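Local structure of Lmo0135 protein (5ISU) at residues Ser303-Glu308 with Asp407-Leu412; Ala431-Gly436 with Glu450-Thr455; Pro33-Asp38 with Glu163-Ser168. The protein is the substrate-binding protein CtaP of an ABC transporter in Listeria monocytogenes and, like its family, probably takes part in peptide uptake. All coordinates share one frame; numbering follows the deposited sequence.

Contact 1 (Ser303-Glu308 with Asp407-Leu412); sequences SSFLTE and DAYKSL
Tyr409 drives its ring from a 3-10 segment into the loop 303-308, where Phe305, Leu306 and Thr307 receive it. One apolar contact is a CH-pi interaction: Leu306 CD2 stands 3.4 Å from the centroid of the Tyr409 ring and only 6° off its normal, so one methyl group lies over the middle of that face. Of the leucine's two branches, CD2 is the one turned to the ring. Phe305 adds an aromatic pair, offset edge-to-face, its edge toward the face of Tyr409; the centroids are 5.8 Å apart and the planes stand at 76°. The closest atoms of the two rings are Phe305 CE1 and Tyr409 CD2, at 3.8 Å.

Polar contacts gather at the phenol oxygen. Thr307 N gives Tyr409 OH a weak but nearly straight hydrogen bond of 3.3 Å, with 171° at the hydrogen, and Thr307 OG1 lies 3.1 Å from the same oxygen. Both hydroxyls have further partners, Tyr409 OH with Thr310 OG1 and Thr307 OG1 with Asn309 OD1, so the buried end of the tyrosine sits in a small polar cluster. Within the loop, Ser304 OG accepts from Leu306 N at 3.0 Å, an ST turn that ties down the backbone leading into the leucine.

The contact joins the loop after strand 299-301 to the loop after strand 395-400, two strands of one mixed sheet in this solute-binding protein. Helix 442-458 covers Phe305 through Ile452 and Ile456, Trp433 of helix 427-438 packs on Tyr409, and Tyr467 of strand 462-475 touches Thr307.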
loop_
_atom_site.group_PDB
_atom_site.type_symbol
_atom_site.label_atom_id
_atom_site.label_comp_id
_atom_site.label_asym_id
_atom_site.label_seq_id
_atom_site.Cartn_x
_atom_site.Cartn_y
_atom_site.Cartn_z
ATOM N N SER A 303 -4.429 -13.869 9.599
ATOM C CA SER A 303 -5.635 -14.686 9.717
ATOM C C SER A 303 -6.524 -14.387 8.498
ATOM O O SER A 303 -6.635 -15.207 7.570
ATOM C CB SER A 303 -6.340 -14.402 11.060
ATOM O OG SER A 303 -6.529 -13.006 11.270
ATOM N N SER A 304 -7.112 -13.200 8.486
ATOM C CA SER A 304 -7.925 -12.758 7.373
ATOM C C SER A 304 -7.079 -12.371 6.168
ATOM O O SER A 304 -5.892 -12.054 6.315
ATOM C CB SER A 304 -8.716 -11.535 7.779
ATOM O OG SER A 304 -9.409 -11.030 6.658
ATOM N N PHE A 305 -7.696 -12.366 4.978
ATOM C CA PHE A 305 -7.001 -11.928 3.756
ATOM C C PHE A 305 -6.862 -10.383 3.747
ATOM O O PHE A 305 -6.069 -9.816 2.995
ATOM C CB PHE A 305 -7.685 -12.450 2.480
ATOM C CG PHE A 305 -8.932 -11.727 2.119
ATOM C CD1 PHE A 305 -8.874 -10.539 1.399
ATOM C CD2 PHE A 305 -10.171 -12.222 2.481
ATOM C CE1 PHE A 305 -10.036 -9.854 1.054
ATOM C CE2 PHE A 305 -11.332 -11.540 2.138
ATOM C CZ PHE A 305 -11.261 -10.354 1.427
ATOM N N LEU A 306 -7.631 -9.724 4.604
ATOM C CA LEU A 306 -7.568 -8.298 4.800
ATOM C C LEU A 306 -6.563 -7.958 5.898
ATOM O O LEU A 306 -6.448 -8.712 6.866
ATOM C CB LEU A 306 -8.907 -7.821 5.332
ATOM C CG LEU A 306 -10.171 -8.024 4.527
ATOM C CD1 LEU A 306 -11.302 -7.425 5.330
ATOM C CD2 LEU A 306 -10.040 -7.323 3.189
ATOM N N THR A 307 -5.889 -6.815 5.769
ATOM C CA THR A 307 -4.991 -6.304 6.816
ATOM C C THR A 307 -5.830 -5.625 7.900
ATOM O O THR A 307 -7.006 -5.329 7.679
ATOM C CB THR A 307 -3.923 -5.339 6.254
ATOM O OG1 THR A 307 -4.541 -4.365 5.389
ATOM C CG2 THR A 307 -2.875 -6.126 5.480
ATOM N N GLU A 308 -5.224 -5.370 9.060
ATOM C CA GLU A 308 -5.955 -4.810 10.230
ATOM C C GLU A 308 -6.528 -3.413 10.100
ATOM O O GLU A 308 -7.445 -3.059 10.826
ATOM C CB GLU A 308 -5.079 -4.849 11.475
ATOM C CG GLU A 308 -4.689 -6.262 11.901
ATOM C CD GLU A 308 -3.995 -6.308 13.262
ATOM O OE1 GLU A 308 -3.717 -5.233 13.872
ATOM O OE2 GLU A 308 -3.740 -7.433 13.729
ATOM N N ASP A 407 -13.401 -2.913 -0.444
ATOM C CA ASP A 407 -13.795 -2.943 -1.874
ATOM C C ASP A 407 -12.570 -2.906 -2.807
ATOM O O ASP A 407 -12.602 -3.468 -3.898
ATOM C CB ASP A 407 -14.705 -1.774 -2.209
ATOM C CG ASP A 407 -15.230 -1.826 -3.646
ATOM O OD1 ASP A 407 -15.948 -2.791 -4.001
ATOM O OD2 ASP A 407 -14.956 -0.879 -4.414
ATOM N N ALA A 408 -11.482 -2.273 -2.372
ATOM C CA ALA A 408 -10.280 -2.208 -3.207
ATOM C C ALA A 408 -9.653 -3.598 -3.461
ATOM O O ALA A 408 -8.920 -3.780 -4.435
ATOM C CB ALA A 408 -9.244 -1.248 -2.597
ATOM N N TYR A 409 -9.976 -4.574 -2.609
ATOM C CA TYR A 409 -9.435 -5.922 -2.732
ATOM C C TYR A 409 -10.093 -6.752 -3.824
ATOM O O TYR A 409 -9.609 -7.840 -4.122
ATOM C CB TYR A 409 -9.562 -6.678 -1.409
ATOM C CG TYR A 409 -8.742 -6.165 -0.234
ATOM C CD1 TYR A 409 -9.041 -4.965 0.396
ATOM C CD2 TYR A 409 -7.745 -6.949 0.322
ATOM C CE1 TYR A 409 -8.324 -4.536 1.503
ATOM C CE2 TYR A 409 -7.025 -6.530 1.420
ATOM C CZ TYR A 409 -7.322 -5.332 2.015
ATOM O OH TYR A 409 -6.583 -4.940 3.123
ATOM N N LYS A 410 -11.179 -6.261 -4.412
ATOM C CA LYS A 410 -11.881 -6.991 -5.493
ATOM C C LYS A 410 -11.001 -7.481 -6.637
ATOM O O LYS A 410 -11.203 -8.591 -7.137
ATOM C CB LYS A 410 -12.946 -6.107 -6.143
ATOM C CG LYS A 410 -14.194 -5.882 -5.323
ATOM C CD LYS A 410 -15.278 -5.138 -6.104
ATOM C CE LYS A 410 -14.799 -3.790 -6.627
ATOM N NZ LYS A 410 -15.963 -2.936 -6.993
ATOM N N SER A 411 -10.062 -6.627 -7.064
ATOM C CA SER A 411 -9.160 -6.906 -8.194
ATOM C C SER A 411 -8.190 -8.084 -7.945
ATOM O O SER A 411 -7.466 -8.517 -8.851
ATOM C CB SER A 411 -8.385 -5.629 -8.561
ATOM O OG SER A 411 -7.618 -5.148 -7.452
ATOM N N LEU A 412 -8.186 -8.590 -6.712
ATOM C CA LEU A 412 -7.362 -9.740 -6.327
ATOM C C LEU A 412 -8.203 -11.001 -6.143
ATOM O O LEU A 412 -7.643 -12.091 -6.000
ATOM C CB LEU A 412 -6.649 -9.456 -4.999
ATOM C CG LEU A 412 -5.613 -8.337 -4.971
ATOM C CD1 LEU A 412 -5.587 -7.662 -3.610
ATOM C CD2 LEU A 412 -4.241 -8.861 -5.357
#

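Contact 2 (Ala431-Gly436 with Glu450-Thr455); sequences ALWEKG and EKIQNT
Lys451 meets Leu432 at the exposed margin of the interface, where its CE lies 4.1 Å from Leu432 CD2. The lysine chain bends at its last two torsions and crosses the leucine at about a right angle. Its aliphatic CE, not the ammonium group, makes the contact.

Ile452 follows and carries most of the packing, with its two branches on different partners. CG1 reaches Leu432 CB at 3.9 Å, and CD1 continues over the backbone of helix 427-438, 3.9 Å from Trp433 N. CG2, anti to the backbone N of its own residue, goes to the indole: it sits over one face of the six-membered ring of Trp433, 3.9 Å from the centroid and 25° off the normal. This CH-pi contact is displaced toward the rim, and the shortest distance is 3.6 Å to Trp433 CZ2.

The two helices form a helical hairpin, consecutive in the chain and running nearly antiparallel, with 154° between the directions of the short segments and 10.2 Å between their axes at closest approach. Leu429 of the first helix also packs on Ile452, while Ile448 of the second lies against Leu432.

Gln453 starts away from the first helix at its CB, and its OE1 is hydrogen-bonded to Ser304 OG and Thr314 N. Finally, Thr455 OG1 donates to Lys451 O at 2.9 Å from above the carbonyl plane; that oxygen also receives the helical bond from Thr455 N.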
loop_
_atom_site.group_PDB
_atom_site.type_symbol
_atom_site.label_atom_id
_atom_site.label_comp_id
_atom_site.label_asym_id
_atom_site.label_seq_id
_atom_site.Cartn_x
_atom_site.Cartn_y
_atom_site.Cartn_z
ATOM N N ALA A 431 -20.844 -12.096 -6.321
ATOM C CA ALA A 431 -22.112 -11.372 -6.081
ATOM C C ALA A 431 -22.053 -10.638 -4.739
ATOM O O ALA A 431 -22.592 -9.536 -4.613
ATOM C CB ALA A 431 -23.318 -12.318 -6.131
ATOM N N LEU A 432 -21.402 -11.260 -3.748
ATOM C CA LEU A 432 -21.192 -10.629 -2.438
ATOM C C LEU A 432 -20.279 -9.395 -2.567
ATOM O O LEU A 432 -20.569 -8.346 -1.986
ATOM C CB LEU A 432 -20.601 -11.614 -1.414
ATOM C CG LEU A 432 -21.569 -12.604 -0.751
ATOM C CD1 LEU A 432 -20.809 -13.694 -0.008
ATOM C CD2 LEU A 432 -22.541 -11.880 0.184
ATOM N N TRP A 433 -19.179 -9.530 -3.315
ATOM C CA TRP A 433 -18.275 -8.401 -3.539
ATOM C C TRP A 433 -19.067 -7.225 -4.073
ATOM O O TRP A 433 -19.003 -6.140 -3.504
ATOM C CB TRP A 433 -17.142 -8.724 -4.519
ATOM C CG TRP A 433 -15.968 -9.543 -3.969
ATOM C CD1 TRP A 433 -15.656 -10.845 -4.269
ATOM C CD2 TRP A 433 -14.939 -9.088 -3.075
ATOM N NE1 TRP A 433 -14.508 -11.214 -3.624
ATOM C CE2 TRP A 433 -14.048 -10.160 -2.884
ATOM C CE3 TRP A 433 -14.676 -7.873 -2.434
ATOM C CZ2 TRP A 433 -12.915 -10.062 -2.046
ATOM C CZ3 TRP A 433 -13.561 -7.780 -1.610
ATOM C CH2 TRP A 433 -12.694 -8.867 -1.430
ATOM N N GLU A 434 -19.840 -7.450 -5.141
ATOM C CA GLU A 434 -20.647 -6.370 -5.741
ATOM C C GLU A 434 -21.730 -5.831 -4.812
ATOM O O GLU A 434 -21.976 -4.633 -4.781
ATOM C CB GLU A 434 -21.218 -6.774 -7.097
ATOM C CG GLU A 434 -20.123 -6.890 -8.157
ATOM C CD GLU A 434 -20.657 -6.856 -9.585
ATOM O OE1 GLU A 434 -21.855 -7.168 -9.801
ATOM O OE2 GLU A 434 -19.871 -6.510 -10.500
ATOM N N LYS A 435 -22.327 -6.718 -4.032
ATOM C CA LYS A 435 -23.336 -6.331 -3.058
ATOM C C LYS A 435 -22.713 -5.426 -1.979
ATOM O O LYS A 435 -23.315 -4.451 -1.565
ATOM C CB LYS A 435 -23.952 -7.586 -2.430
ATOM C CG LYS A 435 -25.140 -7.382 -1.493
ATOM C CD LYS A 435 -25.553 -8.741 -0.915
ATOM C CE LYS A 435 -26.559 -8.654 0.229
ATOM N NZ LYS A 435 -27.892 -8.169 -0.201
ATOM N N GLY A 436 -21.493 -5.739 -1.552
ATOM C CA GLY A 436 -20.820 -4.948 -0.526
ATOM C C GLY A 436 -20.512 -3.538 -0.981
ATOM O O GLY A 436 -20.570 -2.593 -0.191
ATOM N N GLU A 450 -17.682 -9.938 6.262
ATOM C CA GLU A 450 -17.361 -11.071 7.157
ATOM C C GLU A 450 -17.555 -12.389 6.412
ATOM O O GLU A 450 -16.694 -13.278 6.502
ATOM C CB GLU A 450 -18.151 -11.033 8.456
ATOM C CG GLU A 450 -17.631 -9.949 9.386
ATOM C CD GLU A 450 -18.353 -9.880 10.718
ATOM O OE1 GLU A 450 -19.484 -10.413 10.843
ATOM O OE2 GLU A 450 -17.780 -9.275 11.649
ATOM N N LYS A 451 -18.631 -12.494 5.631
ATOM C CA LYS A 451 -18.850 -13.708 4.864
ATOM C C LYS A 451 -17.767 -13.890 3.836
ATOM O O LYS A 451 -17.322 -15.005 3.619
ATOM C CB LYS A 451 -20.242 -13.786 4.195
ATOM C CG LYS A 451 -21.364 -14.114 5.171
ATOM C CD LYS A 451 -22.525 -14.880 4.515
ATOM C CE LYS A 451 -23.356 -14.060 3.538
ATOM N NZ LYS A 451 -24.210 -13.050 4.223
ATOM N N ILE A 452 -17.353 -12.798 3.200
ATOM C CA ILE A 452 -16.286 -12.835 2.184
ATOM C C ILE A 452 -14.986 -13.354 2.804
ATOM O O ILE A 452 -14.362 -14.272 2.261
ATOM C CB ILE A 452 -16.105 -11.462 1.498
ATOM C CG1 ILE A 452 -17.373 -11.127 0.689
ATOM C CG2 ILE A 452 -14.885 -11.471 0.580
ATOM C CD1 ILE A 452 -17.392 -9.743 0.096
ATOM N N GLN A 453 -14.634 -12.817 3.973
ATOM C CA GLN A 453 -13.432 -13.253 4.701
ATOM C C GLN A 453 -13.572 -14.721 5.073
ATOM O O GLN A 453 -12.631 -15.502 4.928
ATOM C CB GLN A 453 -13.165 -12.379 5.954
ATOM C CG GLN A 453 -12.788 -10.929 5.645
ATOM C CD GLN A 453 -12.637 -10.078 6.892
ATOM O OE1 GLN A 453 -11.590 -10.085 7.565
ATOM N NE2 GLN A 453 -13.677 -9.323 7.203
ATOM N N ASN A 454 -14.753 -15.096 5.545
ATOM C CA ASN A 454 -15.024 -16.493 5.879
ATOM C C ASN A 454 -14.970 -17.430 4.679
ATOM O O ASN A 454 -14.378 -18.502 4.781
ATOM C CB ASN A 454 -16.342 -16.629 6.650
ATOM C CG ASN A 454 -16.162 -16.321 8.128
ATOM O OD1 ASN A 454 -16.713 -15.363 8.664
ATOM N ND2 ASN A 454 -15.318 -17.101 8.771
ATOM N N THR A 455 -15.520 -17.023 3.532
ATOM C CA THR A 455 -15.498 -17.899 2.350
ATOM C C THR A 455 -14.075 -18.101 1.838
ATOM O O THR A 455 -13.673 -19.225 1.547
ATOM C CB THR A 455 -16.382 -17.380 1.214
ATOM O OG1 THR A 455 -17.709 -17.141 1.706
ATOM C CG2 THR A 455 -16.444 -18.392 0.063
#

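Contact 3 (Pro33-Asp38 with Glu163-Ser168); sequences PNYASD and ENIEKS
The backbones of Tyr35 and Glu166 come nearest, with CA atoms 7.0 Å apart, and no hydrogen bond links the two loops. One loop leads from strand 19-24 into helix 39-48, and the other, which runs toward strand 180-186, contains an Asx motif: Asn164 OD1 accepts from Lys167 N at 3.2 Å, across a turn whose residues 165-167 have helical backbone angles. The two strands are the outermost of one four-stranded mixed sheet, so the contact brings together loops connected to either margin of that sheet.

Tyr35 carries its side of the contact with the flat of its ring. Glu166 CB stands over the centre of one face in a CH-pi contact, 3.7 Å from the centroid and 7° off the normal. With its CG anti to the backbone N (chi1 -171°) and the chain extended beyond it, the glutamate then runs across that face toward the root of the tyrosine. Its carboxylate is stacked on the ring, the two planes 23° apart, and OE2 comes to 3.9 Å from Tyr35 CD1.

Ile165 approaches differently, at the edge of the ring and near its plane, where its CG2 is 3.9 Å from Tyr35 CE2. It also touches Ser102 of helix 93-104, and its backbone N is hydrogen-bonded to Gln108 OE1. Gln108 serves both sides of the contact, since its backbone oxygen is also hydrogen-bonded to the hydroxyl of Tyr35. That hydrogen bond holds the outer end of the buried ring, and beside the hydroxyl Ile165 CB packs 3.7 Å from Tyr35 OH.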
loop_
_atom_site.group_PDB
_atom_site.type_symbol
_atom_site.label_atom_id
_atom_site.label_comp_id
_atom_site.label_asym_id
_atom_site.label_seq_id
_atom_site.Cartn_x
_atom_site.Cartn_y
_atom_site.Cartn_z
ATOM N N PRO A 33 0.270 13.623 -8.094
ATOM C CA PRO A 33 -0.651 12.691 -7.430
ATOM C C PRO A 33 -1.686 12.010 -8.305
ATOM O O PRO A 33 -2.287 11.029 -7.873
ATOM C CB PRO A 33 -1.330 13.558 -6.374
ATOM C CG PRO A 33 -1.186 14.938 -6.854
ATOM C CD PRO A 33 0.133 14.991 -7.553
ATOM N N ASN A 34 -1.932 12.540 -9.495
ATOM C CA ASN A 34 -2.857 11.879 -10.425
ATOM C C ASN A 34 -2.229 10.596 -11.004
ATOM O O ASN A 34 -2.938 9.772 -11.547
ATOM C CB ASN A 34 -3.253 12.817 -11.592
ATOM C CG ASN A 34 -4.261 13.884 -11.194
ATOM O OD1 ASN A 34 -4.550 14.085 -10.027
ATOM N ND2 ASN A 34 -4.810 14.568 -12.187
ATOM N N TYR A 35 -0.911 10.433 -10.876
ATOM C CA TYR A 35 -0.223 9.266 -11.447
ATOM C C TYR A 35 0.705 8.521 -10.484
ATOM O O TYR A 35 0.986 7.349 -10.702
ATOM C CB TYR A 35 0.571 9.710 -12.690
ATOM C CG TYR A 35 -0.307 10.439 -13.691
ATOM C CD1 TYR A 35 -1.086 9.734 -14.604
ATOM C CD2 TYR A 35 -0.397 11.832 -13.683
ATOM C CE1 TYR A 35 -1.914 10.396 -15.489
ATOM C CE2 TYR A 35 -1.216 12.502 -14.563
ATOM C CZ TYR A 35 -1.984 11.782 -15.458
ATOM O OH TYR A 35 -2.802 12.447 -16.337
ATOM N N ALA A 36 1.167 9.175 -9.412
ATOM C CA ALA A 36 2.125 8.527 -8.501
ATOM C C ALA A 36 1.645 7.184 -7.950
ATOM O O ALA A 36 0.568 7.112 -7.388
ATOM C CB ALA A 36 2.485 9.459 -7.351
ATOM N N SER A 37 2.453 6.134 -8.132
ATOM C CA SER A 37 2.119 4.798 -7.611
ATOM C C SER A 37 3.311 4.023 -7.004
ATOM O O SER A 37 3.090 3.127 -6.202
ATOM C CB SER A 37 1.412 3.943 -8.689
ATOM O OG SER A 37 2.222 3.796 -9.837
ATOM N N ASP A 38 4.553 4.349 -7.371
ATOM C CA ASP A 38 5.717 3.632 -6.808
ATOM C C ASP A 38 6.128 4.229 -5.427
ATOM O O ASP A 38 5.748 5.342 -5.090
ATOM C CB ASP A 38 6.905 3.646 -7.772
ATOM C CG ASP A 38 7.453 5.051 -7.996
ATOM O OD1 ASP A 38 6.674 5.906 -8.486
ATOM O OD2 ASP A 38 8.649 5.303 -7.682
ATOM N N GLU A 163 -2.647 19.202 -22.430
ATOM C CA GLU A 163 -3.223 18.014 -23.060
ATOM C C GLU A 163 -2.768 16.694 -22.465
ATOM O O GLU A 163 -3.572 15.771 -22.356
ATOM C CB GLU A 163 -2.955 17.990 -24.560
ATOM C CG GLU A 163 -3.544 19.155 -25.333
ATOM C CD GLU A 163 -3.828 18.782 -26.777
ATOM O OE1 GLU A 163 -4.440 17.707 -26.966
ATOM O OE2 GLU A 163 -3.487 19.553 -27.713
ATOM N N ASN A 164 -1.479 16.580 -22.137
ATOM C CA ASN A 164 -0.943 15.360 -21.516
ATOM C C ASN A 164 -0.241 15.739 -20.210
ATOM O O ASN A 164 0.923 16.153 -20.197
ATOM C CB ASN A 164 -0.007 14.597 -22.463
ATOM C CG ASN A 164 0.410 13.236 -21.903
ATOM O OD1 ASN A 164 0.506 13.047 -20.685
ATOM N ND2 ASN A 164 0.665 12.284 -22.796
ATOM N N ILE A 165 -0.961 15.559 -19.111
ATOM C CA ILE A 165 -0.470 15.936 -17.804
ATOM C C ILE A 165 0.692 15.070 -17.344
ATOM O O ILE A 165 1.661 15.602 -16.805
ATOM C CB ILE A 165 -1.600 15.938 -16.749
ATOM C CG1 ILE A 165 -2.685 16.944 -17.154
ATOM C CG2 ILE A 165 -1.052 16.312 -15.376
ATOM C CD1 ILE A 165 -3.916 16.935 -16.275
ATOM N N GLU A 166 0.619 13.764 -17.583
ATOM C CA GLU A 166 1.675 12.852 -17.137
ATOM C C GLU A 166 3.066 13.165 -17.746
ATOM O O GLU A 166 4.079 12.982 -17.079
ATOM C CB GLU A 166 1.278 11.383 -17.396
ATOM C CG GLU A 166 2.217 10.343 -16.768
ATOM C CD GLU A 166 1.803 8.890 -17.035
ATOM O OE1 GLU A 166 1.289 8.595 -18.139
ATOM O OE2 GLU A 166 2.031 8.023 -16.147
ATOM N N LYS A 167 3.109 13.646 -18.987
ATOM C CA LYS A 167 4.383 13.938 -19.674
ATOM C C LYS A 167 4.815 15.404 -19.613
ATOM O O LYS A 167 5.947 15.713 -19.960
ATOM C CB LYS A 167 4.341 13.463 -21.147
ATOM C CG LYS A 167 4.617 11.973 -21.367
ATOM C CD LYS A 167 3.723 11.076 -20.516
ATOM C CE LYS A 167 3.898 9.590 -20.806
ATOM N NZ LYS A 167 3.435 9.222 -22.167
ATOM N N SER A 168 3.924 16.291 -19.177
ATOM C CA SER A 168 4.218 17.733 -19.091
ATOM C C SER A 168 5.506 18.066 -18.330
ATOM O O SER A 168 5.751 17.536 -17.243
ATOM C CB SER A 168 3.049 18.474 -18.428
ATOM O OG SER A 168 3.323 19.858 -18.267
#

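Contact 3 comes first along the chain, and contacts 1 and 2 follow in series. Contacts 1 and 2 are neighbours, their centres about 11 Å apart, and they share one packed region: Phe305 CZ packs against Trp433 CH2 at 3.5 Å, and Lys410 lies on that tryptophan. The helical hairpin 427-438 and 442-458 packs on the loops 303-308 and 407-412 that follow strands 299-301 and 395-400 of the larger mixed sheet. Contact 3, with loops connected to the four-stranded sheet, touches neither; its centre is about 27 Å from that of contact 1 and about 34 Å from that of contact 2, so the contacts sample two separately packed regions of the solute-binding fold.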